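Cystalysin (Treponema denticola, PDB 1C7N) is a pyridoxal-5'-phosphate-binding protein of the class I and II aminotransferase family, built as a two-chain assembly. Local coordinates at residues 307-310 against 311-315; 382-385 against 386-389. All blocks are in the same frame, centred on the assembly; numbering follows the deposited sequence.

How the interactions relate
Both contacts are local, made between neighbouring turns of a helix, so neither closes a long loop, and they follow one another along the chain without nesting or crossing. Interaction 1 comes first, at the C-terminal end of helix 289-313 and the residues that leave it. The chain then runs through the three-stranded antiparallel sheet (327-331, 355-356, 367-371) and helix 339-350 before reaching interaction 2, inside helix 376-393 near the C terminus. There the two meet, with centres about 12 Å apart. His-314 of interaction 1 probably hydrogen-bonds Asn-387 of interaction 2, and the ring of Phe-309 packs on Leu-383 and Asn-387, tying the two helices together.

Interaction 1. Residues 307-310 against 311-315; sequences KDFF and EVNHP
Asn-313 swings its amide back over the preceding turn, crossing the Phe-309 side chain at about a right angle, with amide and ring planes 38° apart. CG of Asn-313 lies beside its own backbone N (chi1 -59°), which turns ND2 toward the carbonyl of Phe-309. ND2 reaches Phe-309 O at 3.0 Å, in the carbonyl plane and on a lone pair, while the backbone N of Asn-313 reaches Phe-309 O at 2.9 Å. ND2 of Asn-313 also sits 3.2 Å from CD1 of the Phe-309 ring, and Asn-313 CB lies over one ring face, toward the rim. His-314 runs alongside Phe-309, pointing the same way; its ring edge, at CD2, comes 4.2 Å from Phe-309 CZ, and its NE2 is hydrogen-bonded to OD1 of Asn-387 on the adjoining helix 376-393. Glu-311, its chain extended beyond CG, reaches back one turn to Lys-307 in a salt bridge. Lys-307 bends at its last torsion (chi4 57°), and NZ comes to Glu-311 OE2 at 2.9 Å from above the carboxylate plane. Asp-308 OD2 lies 4.4 Å from Glu-311 OE1, so the lysine probably offsets some of the acids' repulsion. The ND2 bond should hold the Asn-313 amide close to the ring.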
ATOM      1  N   LYS A 307     -19.057  -7.255  31.216  1.00 11.52           N
ATOM      2  CA  LYS A 307     -18.757  -7.935  32.470  1.00 14.18           C
ATOM      3  C   LYS A 307     -20.016  -8.033  33.324  1.00 14.21           C
ATOM      4  O   LYS A 307     -20.361  -9.109  33.824  1.00 15.60           O
ATOM      5  CB  LYS A 307     -17.663  -7.170  33.220  1.00 15.26           C
ATOM      6  CG  LYS A 307     -17.330  -7.703  34.610  1.00 16.41           C
ATOM      7  CD  LYS A 307     -16.152  -6.933  35.196  1.00 18.59           C
ATOM      8  CE  LYS A 307     -16.034  -7.108  36.703  1.00 20.89           C
ATOM      9  NZ  LYS A 307     -15.904  -8.530  37.107  1.00 23.32           N
ATOM     10  N   ASP A 308     -20.709  -6.912  33.479  1.00 13.78           N
ATOM     11  CA  ASP A 308     -21.929  -6.879  34.277  1.00 14.94           C
ATOM     12  C   ASP A 308     -23.027  -7.775  33.717  1.00 14.51           C
ATOM     13  O   ASP A 308     -23.731  -8.450  34.470  1.00 14.75           O
ATOM     14  CB  ASP A 308     -22.443  -5.443  34.388  1.00 15.80           C
ATOM     15  CG  ASP A 308     -23.759  -5.355  35.132  1.00 18.43           C
ATOM     16  OD1 ASP A 308     -24.819  -5.320  34.472  1.00 18.68           O
ATOM     17  OD2 ASP A 308     -23.729  -5.339  36.383  1.00 19.41           O
ATOM     18  N   PHE A 309     -23.174  -7.779  32.396  1.00 13.47           N
ATOM     19  CA  PHE A 309     -24.200  -8.585  31.759  1.00 13.52           C
ATOM     20  C   PHE A 309     -24.120 -10.052  32.160  1.00 13.86           C
ATOM     21  O   PHE A 309     -25.133 -10.663  32.493  1.00 14.14           O
ATOM     22  CB  PHE A 309     -24.103  -8.483  30.240  1.00 12.66           C
ATOM     23  CG  PHE A 309     -24.986  -9.454  29.523  1.00 12.68           C
ATOM     24  CD1 PHE A 309     -26.354  -9.235  29.436  1.00 13.56           C
ATOM     25  CD2 PHE A 309     -24.455 -10.620  28.979  1.00 13.55           C
ATOM     26  CE1 PHE A 309     -27.185 -10.164  28.817  1.00 13.76           C
ATOM     27  CE2 PHE A 309     -25.274 -11.554  28.358  1.00 14.00           C
ATOM     28  CZ  PHE A 309     -26.644 -11.326  28.278  1.00 14.17           C
ATOM     29  N   PHE A 310     -22.923 -10.625  32.125  1.00 14.02           N
ATOM     30  CA  PHE A 310     -22.786 -12.027  32.490  1.00 14.98           C
ATOM     31  C   PHE A 310     -22.911 -12.280  33.993  1.00 15.77           C
ATOM     32  O   PHE A 310     -23.431 -13.317  34.403  1.00 16.88           O
ATOM     33  CB  PHE A 310     -21.470 -12.592  31.954  1.00 15.25           C
ATOM     34  CG  PHE A 310     -21.394 -12.612  30.449  1.00 14.05           C
ATOM     35  CD1 PHE A 310     -20.659 -11.652  29.760  1.00 13.48           C
ATOM     36  CD2 PHE A 310     -22.085 -13.576  29.717  1.00 13.90           C
ATOM     37  CE1 PHE A 310     -20.616 -11.654  28.362  1.00 12.61           C
ATOM     38  CE2 PHE A 310     -22.047 -13.583  28.321  1.00 12.97           C
ATOM     39  CZ  PHE A 310     -21.311 -12.622  27.646  1.00 12.43           C
ATOM     40  N   GLU A 311     -22.448 -11.347  34.817  1.00 16.19           N
ATOM     41  CA  GLU A 311     -22.564 -11.522  36.264  1.00 16.92           C
ATOM     42  C   GLU A 311     -24.042 -11.549  36.645  1.00 17.16           C
ATOM     43  O   GLU A 311     -24.447 -12.251  37.569  1.00 17.25           O
ATOM     44  CB  GLU A 311     -21.883 -10.373  37.016  1.00 15.96           C
ATOM     45  CG  GLU A 311     -20.411 -10.210  36.725  1.00 17.16           C
ATOM     46  CD  GLU A 311     -19.798  -9.059  37.499  1.00 16.13           C
ATOM     47  OE1 GLU A 311     -20.496  -8.044  37.700  1.00 16.79           O
ATOM     48  OE2 GLU A 311     -18.618  -9.164  37.890  1.00 16.75           O
ATOM     49  N   VAL A 312     -24.847 -10.783  35.920  1.00 17.28           N
ATOM     50  CA  VAL A 312     -26.278 -10.697  36.193  1.00 18.00           C
ATOM     51  C   VAL A 312     -27.163 -11.754  35.527  1.00 18.75           C
ATOM     52  O   VAL A 312     -28.125 -12.236  36.133  1.00 18.57           O
ATOM     53  CB  VAL A 312     -26.825  -9.303  35.786  1.00 18.15           C
ATOM     54  CG1 VAL A 312     -28.342  -9.295  35.853  1.00 17.60           C
ATOM     55  CG2 VAL A 312     -26.242  -8.224  36.695  1.00 16.94           C
ATOM     56  N   ASN A 313     -26.838 -12.123  34.292  1.00 18.00           N
ATOM     57  CA  ASN A 313     -27.660 -13.071  33.547  1.00 17.67           C
ATOM     58  C   ASN A 313     -27.132 -14.491  33.375  1.00 17.18           C
ATOM     59  O   ASN A 313     -27.906 -15.447  33.412  1.00 17.07           O
ATOM     60  CB  ASN A 313     -27.965 -12.479  32.170  1.00 17.93           C
ATOM     61  CG  ASN A 313     -28.702 -11.156  32.261  1.00 18.56           C
ATOM     62  OD1 ASN A 313     -29.895 -11.117  32.555  1.00 18.54           O
ATOM     63  ND2 ASN A 313     -27.989 -10.063  32.018  1.00 19.70           N
ATOM     64  N   HIS A 314     -25.826 -14.632  33.165  1.00 17.27           N
ATOM     65  CA  HIS A 314     -25.219 -15.944  32.971  1.00 16.33           C
ATOM     66  C   HIS A 314     -23.850 -15.937  33.636  1.00 16.61           C
ATOM     67  O   HIS A 314     -22.822 -15.893  32.963  1.00 17.10           O
ATOM     68  CB  HIS A 314     -25.107 -16.230  31.468  1.00 16.93           C
ATOM     69  CG  HIS A 314     -26.415 -16.127  30.748  1.00 15.81           C
ATOM     70  ND1 HIS A 314     -27.339 -17.152  30.735  1.00 15.57           N
ATOM     71  CD2 HIS A 314     -26.993 -15.092  30.094  1.00 15.41           C
ATOM     72  CE1 HIS A 314     -28.431 -16.749  30.107  1.00 15.40           C
ATOM     73  NE2 HIS A 314     -28.247 -15.503  29.710  1.00 15.51           N
ATOM     74  N   PRO A 315     -23.831 -15.997  34.982  1.00 16.81           N
ATOM     75  CA  PRO A 315     -22.666 -15.994  35.874  1.00 16.38           C
ATOM     76  C   PRO A 315     -21.524 -16.956  35.549  1.00 16.30           C
ATOM     77  O   PRO A 315     -20.374 -16.690  35.902  1.00 15.64           O
ATOM     78  CB  PRO A 315     -23.276 -16.310  37.242  1.00 17.13           C
ATOM     79  CG  PRO A 315     -24.651 -15.816  37.139  1.00 17.43           C
ATOM     80  CD  PRO A 315     -25.060 -16.238  35.759  1.00 17.13           C
TER

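Interaction 2. Residues 382-385 against 386-389; sequences SLER and LNKA
Asn-387 N donates to Leu-383 O at 2.7 Å, the shortest of the ordinary helical bonds here, and the side chain of Asn-387 reaches back to Glu-384. Its ND2 gives a nearly straight bond to Glu-384 OE1 (3.1 Å), approaching on the syn side but 24° out of the carboxylate plane. Lys-388 NZ forms a salt bridge to Glu-384 OE2 at 3.1 Å, meeting the anti lone pair of that oxygen. With CG anti to the backbone N and a bend at the second torsion (chi2 45°), Glu-384 folds its carboxylate forward between these partners. The amide of Asn-387 stands almost perpendicular to the carboxylate, their planes 87° apart. Lys-388 crosses the Glu-384 side chain at a slant, its CG 3.5 Å from Glu-384 OE2, then bends at the last torsion to bring the ammonium round. Two donors on separate oxygens should limit rotation of the carboxylate, and the lysine probably favours the ionised form of Glu-384. Asn-387 OD1 is hydrogen-bonded to NE2 of His-314, just past helix 289-313, while Leu-383 packs on Ile-305 and Phe-309 of that helix. Elsewhere, Arg-385 hydrogen-bonds through NE and NH2 to the backbone oxygens of Ala-350 and Gln-351, while Ala-389 packs on Phe-345 and Ala-350, joining helix 376-393 to helix 339-350 as well.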
ATOM      1  N   SER A 382     -26.902  -6.277  21.292  1.00 16.02           N
ATOM      2  CA  SER A 382     -26.253  -7.545  21.002  1.00 14.39           C
ATOM      3  C   SER A 382     -26.321  -8.510  22.182  1.00 14.71           C
ATOM      4  O   SER A 382     -26.624  -9.688  22.006  1.00 13.58           O
ATOM      5  CB  SER A 382     -24.793  -7.304  20.618  1.00 15.01           C
ATOM      6  OG  SER A 382     -24.696  -6.401  19.526  1.00 15.99           O
ATOM      7  N   LEU A 383     -26.041  -8.006  23.380  1.00 13.85           N
ATOM      8  CA  LEU A 383     -26.073  -8.844  24.571  1.00 13.85           C
ATOM      9  C   LEU A 383     -27.472  -9.367  24.842  1.00 14.81           C
ATOM     10  O   LEU A 383     -27.633 -10.488  25.318  1.00 17.06           O
ATOM     11  CB  LEU A 383     -25.555  -8.066  25.786  1.00 11.79           C
ATOM     12  CG  LEU A 383     -24.089  -7.633  25.696  1.00 10.27           C
ATOM     13  CD1 LEU A 383     -23.752  -6.701  26.845  1.00 11.79           C
ATOM     14  CD2 LEU A 383     -23.191  -8.863  25.707  1.00 10.48           C
ATOM     15  N   GLU A 384     -28.489  -8.566  24.542  1.00 15.90           N
ATOM     16  CA  GLU A 384     -29.861  -9.008  24.769  1.00 17.36           C
ATOM     17  C   GLU A 384     -30.241 -10.113  23.780  1.00 17.23           C
ATOM     18  O   GLU A 384     -31.016 -11.008  24.119  1.00 15.89           O
ATOM     19  CB  GLU A 384     -30.834  -7.828  24.674  1.00 19.33           C
ATOM     20  CG  GLU A 384     -32.297  -8.187  24.958  1.00 22.04           C
ATOM     21  CD  GLU A 384     -32.477  -9.083  26.180  1.00 23.58           C
ATOM     22  OE1 GLU A 384     -31.739  -8.912  27.171  1.00 24.86           O
ATOM     23  OE2 GLU A 384     -33.370  -9.957  26.156  1.00 24.59           O
ATOM     24  N   ARG A 385     -29.709 -10.056  22.559  1.00 16.66           N
ATOM     25  CA  ARG A 385     -29.985 -11.113  21.578  1.00 17.07           C
ATOM     26  C   ARG A 385     -29.355 -12.397  22.101  1.00 16.96           C
ATOM     27  O   ARG A 385     -29.941 -13.479  22.023  1.00 16.79           O
ATOM     28  CB  ARG A 385     -29.355 -10.802  20.222  1.00 16.91           C
ATOM     29  CG  ARG A 385     -30.218 -10.012  19.281  1.00 17.53           C
ATOM     30  CD  ARG A 385     -29.854 -10.344  17.844  1.00 16.08           C
ATOM     31  NE  ARG A 385     -28.449 -10.062  17.541  1.00 15.06           N
ATOM     32  CZ  ARG A 385     -27.923  -8.840  17.526  1.00 14.91           C
ATOM     33  NH1 ARG A 385     -28.682  -7.784  17.801  1.00 13.70           N
ATOM     34  NH2 ARG A 385     -26.642  -8.672  17.216  1.00 12.22           N
ATOM     35  N   LEU A 386     -28.141 -12.254  22.624  1.00 16.73           N
ATOM     36  CA  LEU A 386     -27.382 -13.364  23.181  1.00 16.63           C
ATOM     37  C   LEU A 386     -28.142 -13.917  24.383  1.00 16.51           C
ATOM     38  O   LEU A 386     -28.263 -15.130  24.556  1.00 14.91           O
ATOM     39  CB  LEU A 386     -26.013 -12.861  23.645  1.00 17.79           C
ATOM     40  CG  LEU A 386     -24.811 -13.801  23.718  1.00 19.51           C
ATOM     41  CD1 LEU A 386     -23.946 -13.371  24.901  1.00 19.38           C
ATOM     42  CD2 LEU A 386     -25.244 -15.242  23.873  1.00 20.03           C
ATOM     43  N   ASN A 387     -28.647 -13.004  25.207  1.00 16.22           N
ATOM     44  CA  ASN A 387     -29.406 -13.349  26.405  1.00 17.67           C
ATOM     45  C   ASN A 387     -30.565 -14.285  26.069  1.00 18.05           C
ATOM     46  O   ASN A 387     -30.716 -15.338  26.685  1.00 18.64           O
ATOM     47  CB  ASN A 387     -29.929 -12.068  27.066  1.00 16.01           C
ATOM     48  CG  ASN A 387     -30.425 -12.296  28.483  1.00 15.85           C
ATOM     49  OD1 ASN A 387     -29.975 -13.214  29.169  1.00 15.11           O
ATOM     50  ND2 ASN A 387     -31.341 -11.440  28.937  1.00 15.91           N
ATOM     51  N   LYS A 388     -31.380 -13.903  25.089  1.00 19.16           N
ATOM     52  CA  LYS A 388     -32.514 -14.734  24.690  1.00 20.72           C
ATOM     53  C   LYS A 388     -32.052 -16.066  24.102  1.00 20.38           C
ATOM     54  O   LYS A 388     -32.663 -17.107  24.345  1.00 20.75           O
ATOM     55  CB  LYS A 388     -33.395 -14.005  23.672  1.00 21.50           C
ATOM     56  CG  LYS A 388     -34.116 -12.783  24.228  1.00 24.17           C
ATOM     57  CD  LYS A 388     -35.404 -12.514  23.464  1.00 25.15           C
ATOM     58  CE  LYS A 388     -36.113 -11.264  23.969  1.00 26.28           C
ATOM     59  NZ  LYS A 388     -35.307 -10.033  23.733  1.00 26.82           N
ATOM     60  N   ALA A 389     -30.967 -16.027  23.333  1.00 19.90           N
ATOM     61  CA  ALA A 389     -30.421 -17.230  22.712  1.00 20.04           C
ATOM     62  C   ALA A 389     -29.907 -18.211  23.766  1.00 20.06           C
ATOM     63  O   ALA A 389     -30.143 -19.422  23.669  1.00 18.94           O
ATOM     64  CB  ALA A 389     -29.300 -16.853  21.745  1.00 20.51           C
TER